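Local coordinates for protein NEDD8-conjugating enzyme UBC12 (Saccharomyces cerevisiae, PDB 3O2U) that accepts the ubiquitin-like protein Rub1 (NEDD8) from its E1 as a thioester and catalyses its covalent attachment to other proteins, chiefly the cullin Cdc53, at residues D39-P44 against S133-L138; I82-D87 against F140-P145; K104-N109 against A167-L172. All coordinates share one frame; numbering follows the deposited sequence.

Contact 1 (D39-P44 against S133-L138); sequences DSLDLP and SIITGL
The backbone N of Asp-42, which lies between the two leucines that touch Ile-135, is hydrogen-bonded to OE1 of Gln-132 at the start of helix 131-143. This polar tie fastens the loop that follows helix 29-39 to the central helix, while the meeting of the segments 39-44 and 133-138 is entirely apolar. Leu-43 does most of the touching from the loop. Its CD2 methyl faces the fork of Ile-135, at 3.8 Å from the branch methyl CG2 and at the same distance from the end methyl CD1 of that isoleucine. The two side chains cross at about a right angle, and one leucine methyl meets both arms of a beta-branched residue. In Ile-135, branching at CB separates the arms, and a chi1 of -71°, with CG2 anti to the backbone N and CG1 beside it, presents the fork to the loop; isoleucine is thus suited to receive a methyl between its arms. Leu-41 adds a looser touch: its CD2 lies 4.3 Å from CD1 of Ile-135, and its side chain also touches Leu-131 and Gln-132. Within the helix, the N of Gly-137 is bonded to the O of Ser-133 at 2.9 Å, part of the regular bonding that keeps the turn carrying Ile-135 helical. Leu-41, Leu-43 and Ile-135 all also touch Leu-49, so strand 47-51 completes the cluster. Since no hydrogen bond or charge joins the two segments directly, methyl packing seats the link between helix 29-39 and the first sheet strand beside the central helix of this E2 fold, and the Gln-132 bond fixes the loop's backbone there.

Contact 2 (I82-D87 against F140-P145); sequences INFNLD and FLFLEP
Phe-142, on the last turn of helix 131-143, carries the contact with Ile-82 and Phe-84 of the sheet. Ahead of it, Phe-140 is exposed on the outer side of the helix. Leu-141 points toward the strand but makes no close contact with it, its buried side chain resting on Val-116 instead. At Phe-142 the ring reaches in from the opposite direction to the strand's side chains. CD1 of Ile-82 stands over one ring face in a CH-pi contact, 4.0 Å from the ring centroid and 26° off its normal. CG1 of Ile-82 lies 3.7 Å from CE2 of Phe-142 and its CG2 3.8 Å from CZ, so both branches of the isoleucine are used. Phe-84 instead meets this ring rim to rim, its CZ 3.8 Å from CE1 of Phe-142, each atom near the plane of the other ring. Phe-142 also meets Tyr-77 and His-107 edge-to-face, and the Phe-84 side chain is about 10 Å from that of Cys-117, the predicted thioester cysteine. At Glu-144 the chain leaves helical geometry. Flat and branched hydrocarbon thus packs between helix and sheet here, and dispersion forces seat the helix end on the E2 core without any polar bond across the contact.

Contact 3 (K104-N109 against A167-L172); sequences KIFHPN and AEAVRL
Phe-106 directs its side chain from the backbone toward helix 163-174, and its ring meets two successive residues there, Ala-169 and Val-170, in different ways. Its chi1 of -165° puts CG anti to the backbone N and carries the ring out from the loop. CE2 of Phe-106 comes within 3.9 Å of CB of Ala-169, an approach that is oblique to the ring. Val-170 comes to the ring edge instead: its CG2 lies near the ring plane, 4.4 Å from CD2 of Phe-106. The same methyl is 4.2 Å from the backbone O of Phe-106. Small and compact residues suit this helix face, because the loop backbone comes close, with the CA atoms of Phe-106 and Val-170 only 6.3 Å apart. A large, flat apolar ring suits position 106, since it can reach both residues and still be enclosed by Leu-158 and Phe-166. The carbonyl O is not left to the methyl, for the hydroxyl of Tyr-77 is hydrogen-bonded to it.

His-107, Pro-108 and Asn-109 form the HPN motif that marks ubiquitin-conjugating enzymes. NE2 of His-107 donates to OD1 of Asn-109 at 3.1 Å; the bond is bent, with an N-H...O angle of 140°, and the donor stands above the carbonyl plane. It ties the two ends of the motif together.

Around the Phe-106 ring the fold closes further. Ala-155 of helix 153-160 and Thr-173 of helix 163-174 add to the wall, and Tyr-184 meets it edge-to-face, so the ring sits where the loop after strand 98-101 meets the last two helices, 153-160 and 163-174.

From the N terminus, the first halves come in the order 39-44, 82-87 and 104-109, and their partners follow in the same order on 133-138, 140-145 and 167-172. Every pair of contacts therefore crosses and none nests. Contact 1 closes a loop from the end of helix 29-39 to helix 131-143 and spans all four strands of the main sheet. Contact 2 brings the third strand to the end of that helix; Leu-138 also packs on Phe-84, linking contacts 1 and 2. Contact 3 joins the loop after strand 98-101 to helix 163-174, and Ile-105 touches Phe-142, so the first and last contacts connect through the second.

Contact 1 (D39-P44 against S133-L138)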
# COMPACT_ATOMS: atom_id res chain seq x y z
N ASP A 39 -9.91 12.45 3.36
CA ASP A 39 -11.20 13.02 3.73
C ASP A 39 -12.35 12.48 2.87
O ASP A 39 -13.50 12.56 3.28
CB ASP A 39 -11.16 14.56 3.64
CG ASP A 39 -10.34 15.18 4.75
OD1 ASP A 39 -10.01 14.45 5.72
OD2 ASP A 39 -10.00 16.38 4.66
N SER A 40 -12.02 11.94 1.69
CA SER A 40 -13.02 11.43 0.75
C SER A 40 -13.21 9.90 0.79
O SER A 40 -13.93 9.34 -0.04
CB SER A 40 -12.64 11.84 -0.68
OG SER A 40 -12.40 13.23 -0.78
N LEU A 41 -12.54 9.22 1.70
CA LEU A 41 -12.56 7.76 1.71
C LEU A 41 -13.96 7.19 1.98
O LEU A 41 -14.73 7.74 2.75
CB LEU A 41 -11.59 7.19 2.75
CG LEU A 41 -10.12 7.13 2.34
CD1 LEU A 41 -9.24 6.66 3.52
CD2 LEU A 41 -9.93 6.25 1.11
N ASP A 42 -14.26 6.07 1.33
CA ASP A 42 -15.53 5.39 1.54
C ASP A 42 -15.24 3.90 1.68
O ASP A 42 -15.46 3.14 0.75
CB ASP A 42 -16.45 5.65 0.35
CG ASP A 42 -17.86 5.20 0.60
OD1 ASP A 42 -18.55 5.81 1.45
OD2 ASP A 42 -18.30 4.23 -0.06
N LEU A 43 -14.72 3.50 2.83
CA LEU A 43 -14.19 2.14 2.99
C LEU A 43 -15.28 1.12 3.30
O LEU A 43 -16.20 1.42 4.06
CB LEU A 43 -13.16 2.11 4.12
CG LEU A 43 -11.88 2.96 4.03
CD1 LEU A 43 -11.18 3.02 5.39
CD2 LEU A 43 -10.95 2.41 2.98
N PRO A 44 -15.18 -0.09 2.73
CA PRO A 44 -16.08 -1.15 3.17
C PRO A 44 -15.63 -1.68 4.53
O PRO A 44 -14.48 -1.43 4.94
CB PRO A 44 -15.92 -2.24 2.10
CG PRO A 44 -14.60 -1.98 1.46
CD PRO A 44 -14.27 -0.52 1.64
N SER A 133 -8.96 4.15 -4.68
CA SER A 133 -8.65 3.20 -5.76
C SER A 133 -7.58 2.23 -5.36
O SER A 133 -7.69 1.05 -5.62
CB SER A 133 -8.16 3.95 -7.00
OG SER A 133 -9.13 4.90 -7.39
N ILE A 134 -6.51 2.74 -4.74
CA ILE A 134 -5.45 1.86 -4.32
C ILE A 134 -6.00 0.85 -3.32
O ILE A 134 -5.78 -0.36 -3.46
CB ILE A 134 -4.29 2.65 -3.69
CG1 ILE A 134 -3.62 3.52 -4.77
CG2 ILE A 134 -3.31 1.68 -3.06
CD1 ILE A 134 -2.78 4.68 -4.24
N ILE A 135 -6.73 1.35 -2.33
CA ILE A 135 -7.27 0.48 -1.30
C ILE A 135 -8.23 -0.57 -1.88
O ILE A 135 -8.17 -1.75 -1.54
CB ILE A 135 -7.92 1.28 -0.17
CG1 ILE A 135 -6.82 2.01 0.63
CG2 ILE A 135 -8.73 0.35 0.72
CD1 ILE A 135 -7.36 2.90 1.74
N THR A 136 -9.12 -0.13 -2.76
CA THR A 136 -10.01 -1.07 -3.40
C THR A 136 -9.21 -2.13 -4.18
O THR A 136 -9.58 -3.29 -4.19
CB THR A 136 -10.98 -0.35 -4.34
OG1 THR A 136 -11.78 0.55 -3.57
CG2 THR A 136 -11.88 -1.36 -5.06
N GLY A 137 -8.12 -1.70 -4.82
CA GLY A 137 -7.25 -2.61 -5.55
C GLY A 137 -6.59 -3.67 -4.69
O GLY A 137 -6.48 -4.83 -5.08
N LEU A 138 -6.16 -3.27 -3.49
CA LEU A 138 -5.56 -4.21 -2.54
C LEU A 138 -6.62 -5.22 -2.08
O LEU A 138 -6.36 -6.40 -1.95
CB LEU A 138 -4.96 -3.44 -1.35
CG LEU A 138 -3.77 -2.55 -1.74
CD1 LEU A 138 -3.26 -1.71 -0.56
CD2 LEU A 138 -2.65 -3.39 -2.33

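Contact 2 (I82-D87 against F140-P145)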
# COMPACT_ATOMS: atom_id res chain seq x y z
N ILE A 82 -4.65 -9.00 6.45
CA ILE A 82 -3.39 -8.66 5.79
C ILE A 82 -3.17 -7.16 5.86
O ILE A 82 -3.97 -6.39 5.35
CB ILE A 82 -3.35 -9.11 4.33
CG1 ILE A 82 -3.73 -10.60 4.21
CG2 ILE A 82 -1.97 -8.85 3.74
CD1 ILE A 82 -5.25 -10.87 4.09
N ASN A 83 -2.11 -6.73 6.54
CA ASN A 83 -1.87 -5.30 6.65
C ASN A 83 -0.76 -4.83 5.71
O ASN A 83 0.17 -5.58 5.39
CB ASN A 83 -1.64 -4.85 8.11
CG ASN A 83 -0.47 -5.56 8.79
OD1 ASN A 83 -0.10 -6.67 8.42
ND2 ASN A 83 0.10 -4.91 9.80
N PHE A 84 -0.88 -3.58 5.27
CA PHE A 84 0.05 -2.96 4.33
C PHE A 84 0.44 -1.59 4.87
O PHE A 84 -0.38 -0.91 5.49
CB PHE A 84 -0.60 -2.72 2.96
CG PHE A 84 -1.06 -3.97 2.27
CD1 PHE A 84 -0.26 -4.61 1.32
CD2 PHE A 84 -2.30 -4.53 2.57
CE1 PHE A 84 -0.71 -5.77 0.66
CE2 PHE A 84 -2.75 -5.69 1.91
CZ PHE A 84 -1.96 -6.31 0.97
N ASN A 85 1.67 -1.19 4.62
CA ASN A 85 2.07 0.19 4.87
C ASN A 85 2.07 0.90 3.53
O ASN A 85 2.53 0.35 2.53
CB ASN A 85 3.47 0.25 5.49
CG ASN A 85 3.44 0.44 7.00
OD1 ASN A 85 2.39 0.66 7.60
ND2 ASN A 85 4.60 0.35 7.62
N LEU A 86 1.53 2.11 3.51
CA LEU A 86 1.59 2.96 2.32
C LEU A 86 2.42 4.20 2.64
O LEU A 86 2.03 4.98 3.53
CB LEU A 86 0.18 3.38 1.88
CG LEU A 86 -0.69 2.36 1.12
CD1 LEU A 86 -0.95 1.11 1.94
CD2 LEU A 86 -2.00 3.01 0.76
N ASP A 87 3.53 4.39 1.94
CA ASP A 87 4.48 5.48 2.20
C ASP A 87 4.46 6.50 1.05
O ASP A 87 4.80 6.15 -0.08
CB ASP A 87 5.90 4.93 2.35
CG ASP A 87 6.02 3.84 3.40
OD1 ASP A 87 5.22 3.82 4.35
OD2 ASP A 87 6.93 3.00 3.29
N PHE A 140 -9.32 -6.19 -3.79
CA PHE A 140 -9.64 -7.02 -4.96
C PHE A 140 -8.59 -8.11 -5.25
O PHE A 140 -8.90 -9.15 -5.83
CB PHE A 140 -9.81 -6.11 -6.19
CG PHE A 140 -10.51 -6.75 -7.35
CD1 PHE A 140 -11.85 -7.07 -7.28
CD2 PHE A 140 -9.83 -7.02 -8.53
CE1 PHE A 140 -12.50 -7.66 -8.37
CE2 PHE A 140 -10.47 -7.61 -9.61
CZ PHE A 140 -11.80 -7.93 -9.53
N LEU A 141 -7.34 -7.88 -4.84
CA LEU A 141 -6.30 -8.90 -4.97
C LEU A 141 -6.67 -10.18 -4.22
O LEU A 141 -6.30 -11.28 -4.62
CB LEU A 141 -4.97 -8.39 -4.39
CG LEU A 141 -4.06 -7.45 -5.18
CD1 LEU A 141 -2.91 -7.02 -4.28
CD2 LEU A 141 -3.51 -8.13 -6.42
N PHE A 142 -7.39 -10.02 -3.12
CA PHE A 142 -7.75 -11.17 -2.29
C PHE A 142 -9.08 -11.78 -2.72
O PHE A 142 -9.34 -12.96 -2.46
CB PHE A 142 -7.78 -10.77 -0.82
CG PHE A 142 -6.43 -10.36 -0.29
CD1 PHE A 142 -6.06 -9.02 -0.28
CD2 PHE A 142 -5.52 -11.31 0.14
CE1 PHE A 142 -4.81 -8.63 0.19
CE2 PHE A 142 -4.25 -10.93 0.59
CZ PHE A 142 -3.89 -9.59 0.60
N LEU A 143 -9.91 -10.97 -3.38
CA LEU A 143 -11.19 -11.44 -3.91
C LEU A 143 -11.01 -12.13 -5.26
O LEU A 143 -11.71 -13.10 -5.57
CB LEU A 143 -12.15 -10.27 -4.04
CG LEU A 143 -12.38 -9.57 -2.72
CD1 LEU A 143 -13.39 -8.43 -2.85
CD2 LEU A 143 -12.83 -10.57 -1.68
N GLU A 144 -10.08 -11.62 -6.05
CA GLU A 144 -9.77 -12.22 -7.34
C GLU A 144 -8.27 -12.29 -7.60
O GLU A 144 -7.72 -11.49 -8.36
CB GLU A 144 -10.48 -11.46 -8.47
CG GLU A 144 -11.90 -11.92 -8.73
CD GLU A 144 -11.97 -13.39 -9.13
OE1 GLU A 144 -11.57 -13.72 -10.28
OE2 GLU A 144 -12.41 -14.22 -8.30
N PRO A 145 -7.60 -13.26 -6.95
CA PRO A 145 -6.17 -13.43 -7.18
C PRO A 145 -5.95 -13.82 -8.63
O PRO A 145 -6.76 -14.54 -9.21
CB PRO A 145 -5.80 -14.61 -6.27
CG PRO A 145 -6.88 -14.70 -5.27
CD PRO A 145 -8.13 -14.24 -5.98

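Contact 3 (K104-N109 against A167-L172)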
# COMPACT_ATOMS: atom_id res chain seq x y z
N LYS A 104 4.00 -12.15 5.84
CA LYS A 104 4.35 -13.22 4.91
C LYS A 104 3.08 -13.97 4.57
O LYS A 104 2.52 -14.70 5.42
CB LYS A 104 5.37 -14.17 5.54
CG LYS A 104 6.62 -13.47 6.08
CD LYS A 104 7.72 -14.49 6.35
CE LYS A 104 8.85 -13.89 7.19
NZ LYS A 104 9.52 -14.94 8.04
N ILE A 105 2.60 -13.80 3.35
CA ILE A 105 1.37 -14.48 2.96
C ILE A 105 1.52 -15.24 1.64
O ILE A 105 2.34 -14.89 0.79
CB ILE A 105 0.14 -13.54 2.93
CG1 ILE A 105 0.23 -12.56 1.77
CG2 ILE A 105 -0.02 -12.76 4.25
CD1 ILE A 105 -1.14 -12.14 1.28
N PHE A 106 0.71 -16.28 1.48
CA PHE A 106 0.77 -17.12 0.29
C PHE A 106 -0.18 -16.55 -0.76
O PHE A 106 -1.37 -16.82 -0.74
CB PHE A 106 0.33 -18.54 0.65
CG PHE A 106 0.67 -19.56 -0.38
CD1 PHE A 106 2.00 -19.85 -0.67
CD2 PHE A 106 -0.33 -20.26 -1.03
CE1 PHE A 106 2.32 -20.81 -1.61
CE2 PHE A 106 -0.02 -21.22 -1.98
CZ PHE A 106 1.30 -21.49 -2.27
N HIS A 107 0.35 -15.73 -1.65
CA HIS A 107 -0.47 -15.08 -2.67
C HIS A 107 0.37 -14.86 -3.92
O HIS A 107 1.52 -14.43 -3.84
CB HIS A 107 -0.99 -13.74 -2.13
CG HIS A 107 -1.96 -13.06 -3.05
ND1 HIS A 107 -3.30 -12.98 -2.78
CD2 HIS A 107 -1.77 -12.46 -4.25
CE1 HIS A 107 -3.91 -12.33 -3.76
NE2 HIS A 107 -3.00 -12.02 -4.67
N PRO A 108 -0.20 -15.18 -5.09
CA PRO A 108 0.59 -15.10 -6.33
C PRO A 108 1.16 -13.70 -6.57
O PRO A 108 2.24 -13.58 -7.16
CB PRO A 108 -0.42 -15.45 -7.43
CG PRO A 108 -1.76 -15.39 -6.79
CD PRO A 108 -1.58 -15.62 -5.33
N ASN A 109 0.48 -12.67 -6.09
CA ASN A 109 0.85 -11.30 -6.46
C ASN A 109 1.68 -10.55 -5.40
O ASN A 109 1.98 -9.36 -5.55
CB ASN A 109 -0.40 -10.52 -6.90
CG ASN A 109 -1.26 -11.32 -7.89
OD1 ASN A 109 -2.46 -11.51 -7.69
ND2 ASN A 109 -0.63 -11.77 -8.97
N ALA A 167 -7.22 -23.45 -2.02
CA ALA A 167 -7.97 -23.09 -0.82
C ALA A 167 -7.36 -23.68 0.44
O ALA A 167 -7.32 -23.02 1.48
CB ALA A 167 -9.42 -23.52 -0.96
N GLU A 168 -6.90 -24.92 0.36
CA GLU A 168 -6.33 -25.57 1.53
C GLU A 168 -4.92 -25.09 1.83
O GLU A 168 -4.52 -25.01 2.99
CB GLU A 168 -6.38 -27.09 1.38
CG GLU A 168 -7.78 -27.68 1.48
CD GLU A 168 -7.79 -29.19 1.35
OE1 GLU A 168 -6.73 -29.76 0.99
OE2 GLU A 168 -8.84 -29.81 1.60
N ALA A 169 -4.17 -24.76 0.77
CA ALA A 169 -2.84 -24.19 0.94
C ALA A 169 -2.91 -22.82 1.61
O ALA A 169 -2.05 -22.47 2.42
CB ALA A 169 -2.16 -24.08 -0.39
N VAL A 170 -3.93 -22.04 1.25
CA VAL A 170 -4.12 -20.71 1.82
C VAL A 170 -4.54 -20.82 3.28
O VAL A 170 -4.01 -20.11 4.14
CB VAL A 170 -5.16 -19.90 1.01
CG1 VAL A 170 -5.56 -18.65 1.76
CG2 VAL A 170 -4.58 -19.54 -0.35
N ARG A 171 -5.45 -21.75 3.56
CA ARG A 171 -5.88 -21.99 4.93
C ARG A 171 -4.71 -22.43 5.82
O ARG A 171 -4.62 -21.98 6.97
CB ARG A 171 -7.01 -23.03 4.99
CG ARG A 171 -8.32 -22.58 4.31
CD ARG A 171 -9.53 -23.46 4.71
NE ARG A 171 -9.74 -24.61 3.82
CZ ARG A 171 -10.83 -24.81 3.08
NH1 ARG A 171 -11.83 -23.93 3.11
NH2 ARG A 171 -10.93 -25.88 2.31
N LEU A 172 -3.84 -23.29 5.31
CA LEU A 172 -2.66 -23.72 6.08
C LEU A 172 -1.71 -22.55 6.35
O LEU A 172 -1.26 -22.34 7.47
CB LEU A 172 -1.89 -24.80 5.32
CG LEU A 172 -0.47 -25.13 5.79
CD1 LEU A 172 -0.48 -25.73 7.18
CD2 LEU A 172 0.20 -26.10 4.81